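Local coordinates for ABC sugar transporter, periplasmic sugar binding protein (Legionella pneumophila subsp. pneumophila, PDB 3ROT), which probably binds a carbohydrate in the periplasm and hands it to an ABC transporter for uptake, as other bacterial solute-binding proteins of its family do, at residues N190-T196 against P219-D225; K131-N137 against F162-V168. One frame throughout, in Å; residues are numbered along the deposited sequence.

How the contacts relate
From the N terminus the chain first lays down five strands of a parallel sheet, then enters the second lobe, to which both contacts belong; the sixth strand, 271-272, comes only after the return. Contact 2 comes first: strand 132-137 runs out, helix 143-158 returns, and strand 162-167 lies down beside its starting strand as the sheet's outer edge, closing a beta-alpha-beta unit. Helix 172-185 then carries the chain across to strand 191-194, on the other flank of 132-137. Contact 1 closes next, through helices 197-208 and 210-213 to strand 220-224. The two closures follow in series without nesting, yet they share a sheet: Ile191 O lies 2.9 Å from Leu134 N, a probable hydrogen bond.

Contact 1: N190-T196 against P219-D225; sequences NIIFCLT and PQVYSFD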
loop_
_atom_site.group_PDB
_atom_site.type_symbol
_atom_site.label_atom_id
_atom_site.label_comp_id
_atom_site.label_asym_id
_atom_site.label_seq_id
_atom_site.Cartn_x
_atom_site.Cartn_y
_atom_site.Cartn_z
ATOM N N ASN A 190 9.407 -4.153 24.512
ATOM C CA ASN A 190 8.374 -5.179 24.377
ATOM C C ASN A 190 6.994 -4.661 23.994
ATOM O O ASN A 190 6.019 -5.418 23.958
ATOM C CB ASN A 190 8.285 -6.026 25.656
ATOM C CG ASN A 190 8.063 -5.194 26.913
ATOM O OD1 ASN A 190 8.025 -3.962 26.873
ATOM N ND2 ASN A 190 7.916 -5.875 28.043
ATOM N N ILE A 191 6.910 -3.368 23.713
ATOM C CA ILE A 191 5.653 -2.779 23.295
ATOM C C ILE A 191 5.867 -1.844 22.120
ATOM O O ILE A 191 6.768 -0.999 22.137
ATOM C CB ILE A 191 4.971 -1.977 24.413
ATOM C CG1 ILE A 191 4.527 -2.903 25.542
ATOM C CG2 ILE A 191 3.757 -1.254 23.849
ATOM C CD1 ILE A 191 3.633 -2.217 26.571
ATOM N N ILE A 192 5.041 -2.008 21.093
ATOM C CA ILE A 192 5.119 -1.144 19.928
ATOM C C ILE A 192 3.759 -0.526 19.635
ATOM O O ILE A 192 2.732 -1.214 19.607
ATOM C CB ILE A 192 5.605 -1.893 18.674
ATOM C CG1 ILE A 192 7.030 -2.426 18.897
ATOM C CG2 ILE A 192 5.591 -0.946 17.472
ATOM C CD1 ILE A 192 7.622 -3.165 17.708
ATOM N N PHE A 193 3.767 0.787 19.449
ATOM C CA PHE A 193 2.566 1.543 19.130
ATOM C C PHE A 193 2.718 2.068 17.705
ATOM O O PHE A 193 3.645 2.825 17.428
ATOM C CB PHE A 193 2.420 2.761 20.049
ATOM C CG PHE A 193 2.022 2.437 21.457
ATOM C CD1 PHE A 193 0.675 2.368 21.815
ATOM C CD2 PHE A 193 2.991 2.245 22.438
ATOM C CE1 PHE A 193 0.299 2.117 23.130
ATOM C CE2 PHE A 193 2.619 1.993 23.758
ATOM C CZ PHE A 193 1.270 1.930 24.100
ATOM N N CYS A 194 1.816 1.677 16.809
ATOM C CA CYS A 194 1.854 2.171 15.427
ATOM C C CYS A 194 0.792 3.260 15.322
ATOM O O CYS A 194 -0.387 3.002 15.583
ATOM C CB CYS A 194 1.532 1.063 14.438
ATOM S SG CYS A 194 2.723 -0.285 14.428
ATOM N N LEU A 195 1.208 4.465 14.937
ATOM C CA LEU A 195 0.284 5.585 14.831
ATOM C C LEU A 195 -0.735 5.443 13.702
ATOM O O LEU A 195 -1.790 6.061 13.748
ATOM C CB LEU A 195 1.061 6.907 14.720
ATOM C CG LEU A 195 1.922 7.205 15.966
ATOM C CD1 LEU A 195 2.636 8.537 15.826
ATOM C CD2 LEU A 195 1.036 7.213 17.201
ATOM N N THR A 196 -0.414 4.639 12.688
ATOM C CA THR A 196 -1.355 4.364 11.590
ATOM C C THR A 196 -0.997 3.000 11.006
ATOM O O THR A 196 0.043 2.425 11.348
ATOM C CB THR A 196 -1.291 5.392 10.437
ATOM O OG1 THR A 196 -0.160 5.106 9.612
ATOM C CG2 THR A 196 -1.186 6.816 10.965
ATOM N N PRO A 219 7.313 -8.486 20.110
ATOM C CA PRO A 219 6.787 -7.425 20.975
ATOM C C PRO A 219 5.259 -7.381 20.927
ATOM O O PRO A 219 4.639 -7.942 20.020
ATOM C CB PRO A 219 7.401 -6.175 20.374
ATOM C CG PRO A 219 7.296 -6.483 18.906
ATOM C CD PRO A 219 7.794 -7.923 18.835
ATOM N N GLN A 220 4.661 -6.721 21.912
ATOM C CA GLN A 220 3.215 -6.573 21.967
ATOM C C GLN A 220 2.932 -5.340 21.143
ATOM O O GLN A 220 3.541 -4.295 21.370
ATOM C CB GLN A 220 2.760 -6.389 23.413
ATOM C CG GLN A 220 3.133 -7.573 24.253
ATOM C CD GLN A 220 2.636 -8.864 23.644
ATOM O OE1 GLN A 220 1.443 -9.154 23.675
ATOM N NE2 GLN A 220 3.547 -9.640 23.068
ATOM N N VAL A 221 2.009 -5.465 20.192
ATOM C CA VAL A 221 1.712 -4.387 19.269
ATOM C C VAL A 221 0.328 -3.737 19.361
ATOM O O VAL A 221 -0.701 -4.407 19.488
ATOM C CB VAL A 221 1.939 -4.882 17.816
ATOM C CG1 VAL A 221 1.722 -3.740 16.825
ATOM C CG2 VAL A 221 3.348 -5.458 17.689
ATOM N N TYR A 222 0.328 -2.414 19.269
ATOM C CA TYR A 222 -0.894 -1.623 19.344
ATOM C C TYR A 222 -0.958 -0.692 18.143
ATOM O O TYR A 222 0.069 -0.197 17.675
ATOM C CB TYR A 222 -0.897 -0.839 20.661
ATOM C CG TYR A 222 -0.927 -1.772 21.846
ATOM C CD1 TYR A 222 -2.138 -2.216 22.371
ATOM C CD2 TYR A 222 0.257 -2.306 22.371
ATOM C CE1 TYR A 222 -2.181 -3.167 23.376
ATOM C CE2 TYR A 222 0.224 -3.267 23.392
ATOM C CZ TYR A 222 -1.004 -3.689 23.883
ATOM O OH TYR A 222 -1.074 -4.631 24.871
ATOM N N SER A 223 -2.157 -0.442 17.639
ATOM C CA SER A 223 -2.260 0.411 16.467
ATOM C C SER A 223 -3.580 1.178 16.340
ATOM O O SER A 223 -4.436 1.147 17.231
ATOM C CB SER A 223 -2.029 -0.442 15.207
ATOM O OG SER A 223 -1.790 0.369 14.073
ATOM N N PHE A 224 -3.715 1.864 15.210
ATOM C CA PHE A 224 -4.908 2.634 14.884
ATOM C C PHE A 224 -5.434 2.156 13.538
ATOM O O PHE A 224 -4.658 1.892 12.622
ATOM C CB PHE A 224 -4.574 4.122 14.765
ATOM C CG PHE A 224 -4.356 4.809 16.084
ATOM C CD1 PHE A 224 -5.333 5.644 16.614
ATOM C CD2 PHE A 224 -3.178 4.622 16.795
ATOM C CE1 PHE A 224 -5.143 6.285 17.836
ATOM C CE2 PHE A 224 -2.980 5.259 18.018
ATOM C CZ PHE A 224 -3.971 6.095 18.538
ATOM N N ASP A 225 -6.754 2.045 13.441
ATOM C CA ASP A 225 -7.443 1.661 12.212
ATOM C C ASP A 225 -7.445 0.178 11.921
ATOM O O ASP A 225 -6.394 -0.423 11.686
ATOM C CB ASP A 225 -6.856 2.414 11.019
ATOM C CG ASP A 225 -6.697 3.900 11.295
ATOM O OD1 ASP A 225 -7.587 4.484 11.952
ATOM O OD2 ASP A 225 -5.686 4.480 10.847
#
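Tyr222 O receives the backbone N-H of Cys194 at 2.7 Å, almost straight at 171°, and is also approached by the CA-H of Phe193. The bond belongs to a parallel pair of inner strands, 191-194 and 220-224, in the Rossmann-like sheet of one periplasmic-binding-protein lobe. Ile192 straddles its neighbour in the usual parallel manner, its N donating to Gln220 O and its O accepting from Tyr222 N. On the face toward helix 112-126, the Phe193 and Tyr222 rings meet obliquely, planes 32° apart; Phe193 CD1 comes 3.8 Å from Tyr222 CB, while Ile191 CG2 touches Tyr222 CD2 at 3.9 Å. The phenol OH, beyond this packing, is held by Thr127 and Asn240. The other face carries Ile192: its CG1 stands beside the backbone N (chi1 -62°) and the extended branch brings CD1 to Pro219 CG at 3.5 Å. Past the strands the chains part: Thr196 N-caps the next helix, and Asp225 bonds Gln245 and a bound glycerol, probably from the crystallisation liquor, which may mark a pocket at this end of the sheet. Beside that end, Cys194 O lies at the edge of the Phe224 ring, in its plane, 3.4 Å from Phe224 CD2.

Contact 2: K131-N137 against F162-V168; sequences KRALVLN and FFEELDV
Val135 and Glu165 meet on the sheet face packed by helix 143-158, where Val135 CG1 lies against the aliphatic stem of the glutamate, 4.1 Å from Glu165 CG. Strands 132-137 and 162-167 are the parallel pair of a beta-alpha-beta unit, and six backbone hydrogen bonds join them from Ala133 to Val168. Along the same face, small Ala133 sits beside Phe163, whose ring turns away from the pair to lie on Lys153 and Leu156 of the helix. On the opposite face, toward helix 172-185, leucine side chains interlock: Leu134 reaches over with CD1 to Leu166 CB at 4.0 Å. The Leu136 and Leu166 side chains run alongside each other in the same direction, their CD2 methyls 4.2 Å apart, and Leu136 CD2 also reaches Val168 CG1 at 4.1 Å, so one methyl touches both Leu166, in the edge strand, and Val168, just past it. At the other end, the extended Arg132 chain crosses Phe162 obliquely, placing NH1 3.4 Å from Phe162 CB; its NE bonds Tyr182 OH. Glu165, with CG opposite its backbone N (chi1 -174°) and the chain extended, carries OE2 to Asn137 ND2 at 2.9 Å. The amide donates within its own plane but meets the oxygen from above the carboxylate plane. With OE1 in a salt bridge to Lys153, the carboxylate is tied to both the neighbouring strand and the crossover helix, an arrangement that would probably keep it ionised.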
loop_
_atom_site.group_PDB
_atom_site.type_symbol
_atom_site.label_atom_id
_atom_site.label_comp_id
_atom_site.label_asym_id
_atom_site.label_seq_id
_atom_site.Cartn_x
_atom_site.Cartn_y
_atom_site.Cartn_z
ATOM N N LYS A 131 7.922 -2.919 29.707
ATOM C CA LYS A 131 9.249 -2.459 30.117
ATOM C C LYS A 131 9.663 -1.209 29.344
ATOM O O LYS A 131 10.091 -0.215 29.927
ATOM C CB LYS A 131 10.302 -3.542 29.854
ATOM C CG LYS A 131 10.091 -4.850 30.593
ATOM C CD LYS A 131 10.389 -4.712 32.083
ATOM C CE LYS A 131 10.263 -6.060 32.792
ATOM N NZ LYS A 131 11.203 -7.076 32.235
ATOM N N ARG A 132 9.536 -1.281 28.021
ATOM C CA ARG A 132 9.919 -0.188 27.147
ATOM C C ARG A 132 9.048 -0.191 25.883
ATOM O O ARG A 132 8.873 -1.233 25.243
ATOM C CB ARG A 132 11.388 -0.352 26.762
ATOM C CG ARG A 132 11.986 0.808 25.988
ATOM C CD ARG A 132 13.379 0.447 25.474
ATOM N NE ARG A 132 14.153 1.630 25.105
ATOM C CZ ARG A 132 14.724 2.453 25.982
ATOM N NH1 ARG A 132 14.618 2.225 27.286
ATOM N NH2 ARG A 132 15.399 3.510 25.554
ATOM N N ALA A 133 8.512 0.975 25.535
ATOM C CA ALA A 133 7.652 1.112 24.362
ATOM C C ALA A 133 8.285 1.941 23.265
ATOM O O ALA A 133 9.043 2.876 23.527
ATOM C CB ALA A 133 6.322 1.737 24.749
ATOM N N LEU A 134 7.948 1.597 22.029
ATOM C CA LEU A 134 8.449 2.307 20.866
ATOM C C LEU A 134 7.241 2.825 20.091
ATOM O O LEU A 134 6.310 2.068 19.818
ATOM C CB LEU A 134 9.277 1.358 20.004
ATOM C CG LEU A 134 9.905 1.885 18.717
ATOM C CD1 LEU A 134 10.989 2.910 19.040
ATOM C CD2 LEU A 134 10.487 0.701 17.923
ATOM N N VAL A 135 7.243 4.117 19.770
ATOM C CA VAL A 135 6.150 4.736 19.027
ATOM C C VAL A 135 6.611 5.032 17.611
ATOM O O VAL A 135 7.537 5.831 17.404
ATOM C CB VAL A 135 5.687 6.058 19.673
ATOM C CG1 VAL A 135 4.587 6.698 18.819
ATOM C CG2 VAL A 135 5.180 5.795 21.086
ATOM N N LEU A 136 5.955 4.403 16.638
ATOM C CA LEU A 136 6.326 4.568 15.239
ATOM C C LEU A 136 5.482 5.627 14.525
ATOM O O LEU A 136 4.277 5.465 14.366
ATOM C CB LEU A 136 6.209 3.224 14.518
ATOM C CG LEU A 136 6.830 2.012 15.237
ATOM C CD1 LEU A 136 6.744 0.799 14.325
ATOM C CD2 LEU A 136 8.288 2.290 15.603
ATOM N N ASN A 137 6.132 6.712 14.105
ATOM C CA ASN A 137 5.450 7.802 13.416
ATOM C C ASN A 137 5.783 7.744 11.934
ATOM O O ASN A 137 6.944 7.889 11.538
ATOM C CB ASN A 137 5.888 9.162 13.975
ATOM C CG ASN A 137 4.894 10.275 13.651
ATOM O OD1 ASN A 137 4.282 10.286 12.582
ATOM N ND2 ASN A 137 4.738 11.222 14.576
ATOM N N PHE A 162 9.663 3.400 30.047
ATOM C CA PHE A 162 10.601 4.068 29.153
ATOM C C PHE A 162 10.007 4.035 27.748
ATOM O O PHE A 162 9.382 3.050 27.359
ATOM C CB PHE A 162 11.947 3.342 29.153
ATOM C CG PHE A 162 12.622 3.304 30.491
ATOM C CD1 PHE A 162 12.910 4.485 31.178
ATOM C CD2 PHE A 162 13.002 2.092 31.056
ATOM C CE1 PHE A 162 13.571 4.456 32.410
ATOM C CE2 PHE A 162 13.665 2.052 32.289
ATOM C CZ PHE A 162 13.949 3.236 32.965
ATOM N N PHE A 163 10.209 5.098 26.980
ATOM C CA PHE A 163 9.654 5.144 25.632
ATOM C C PHE A 163 10.421 6.084 24.721
ATOM O O PHE A 163 11.147 6.960 25.185
ATOM C CB PHE A 163 8.187 5.582 25.690
ATOM C CG PHE A 163 7.998 7.008 26.137
ATOM C CD1 PHE A 163 8.177 8.063 25.244
ATOM C CD2 PHE A 163 7.667 7.300 27.459
ATOM C CE1 PHE A 163 8.033 9.391 25.659
ATOM C CE2 PHE A 163 7.521 8.626 27.884
ATOM C CZ PHE A 163 7.706 9.671 26.981
ATOM N N GLU A 164 10.238 5.900 23.418
ATOM C CA GLU A 164 10.892 6.741 22.429
ATOM C C GLU A 164 10.031 6.761 21.171
ATOM O O GLU A 164 9.418 5.754 20.826
ATOM C CB GLU A 164 12.290 6.192 22.110
ATOM C CG GLU A 164 13.221 7.189 21.412
ATOM C CD GLU A 164 14.689 6.752 21.430
ATOM O OE1 GLU A 164 15.228 6.498 22.532
ATOM O OE2 GLU A 164 15.307 6.671 20.343
ATOM N N GLU A 165 9.958 7.914 20.511
ATOM C CA GLU A 165 9.194 8.024 19.275
ATOM C C GLU A 165 10.169 7.948 18.115
ATOM O O GLU A 165 11.183 8.644 18.086
ATOM C CB GLU A 165 8.410 9.335 19.199
ATOM C CG GLU A 165 7.490 9.404 17.974
ATOM C CD GLU A 165 6.672 10.691 17.886
ATOM O OE1 GLU A 165 6.127 11.133 18.918
ATOM O OE2 GLU A 165 6.553 11.254 16.779
ATOM N N LEU A 166 9.860 7.090 17.157
ATOM C CA LEU A 166 10.716 6.906 16.003
ATOM C C LEU A 166 10.015 7.296 14.704
ATOM O O LEU A 166 8.899 6.844 14.434
ATOM C CB LEU A 166 11.159 5.443 15.942
ATOM C CG LEU A 166 11.989 4.949 14.761
ATOM C CD1 LEU A 166 13.302 5.720 14.686
ATOM C CD2 LEU A 166 12.239 3.452 14.931
ATOM N N ASP A 167 10.671 8.148 13.920
ATOM C CA ASP A 167 10.149 8.585 12.627
ATOM C C ASP A 167 10.526 7.504 11.621
ATOM O O ASP A 167 11.677 7.420 11.195
ATOM C CB ASP A 167 10.783 9.922 12.230
ATOM C CG ASP A 167 10.553 10.287 10.762
ATOM O OD1 ASP A 167 9.824 9.576 10.030
ATOM O OD2 ASP A 167 11.113 11.314 10.335
ATOM N N VAL A 168 9.558 6.679 11.241
ATOM C CA VAL A 168 9.831 5.590 10.303
ATOM C C VAL A 168 9.458 5.881 8.855
ATOM O O VAL A 168 9.812 5.116 7.966
ATOM C CB VAL A 168 9.113 4.287 10.738
ATOM C CG1 VAL A 168 9.645 3.819 12.083
ATOM C CG2 VAL A 168 7.608 4.524 10.824
#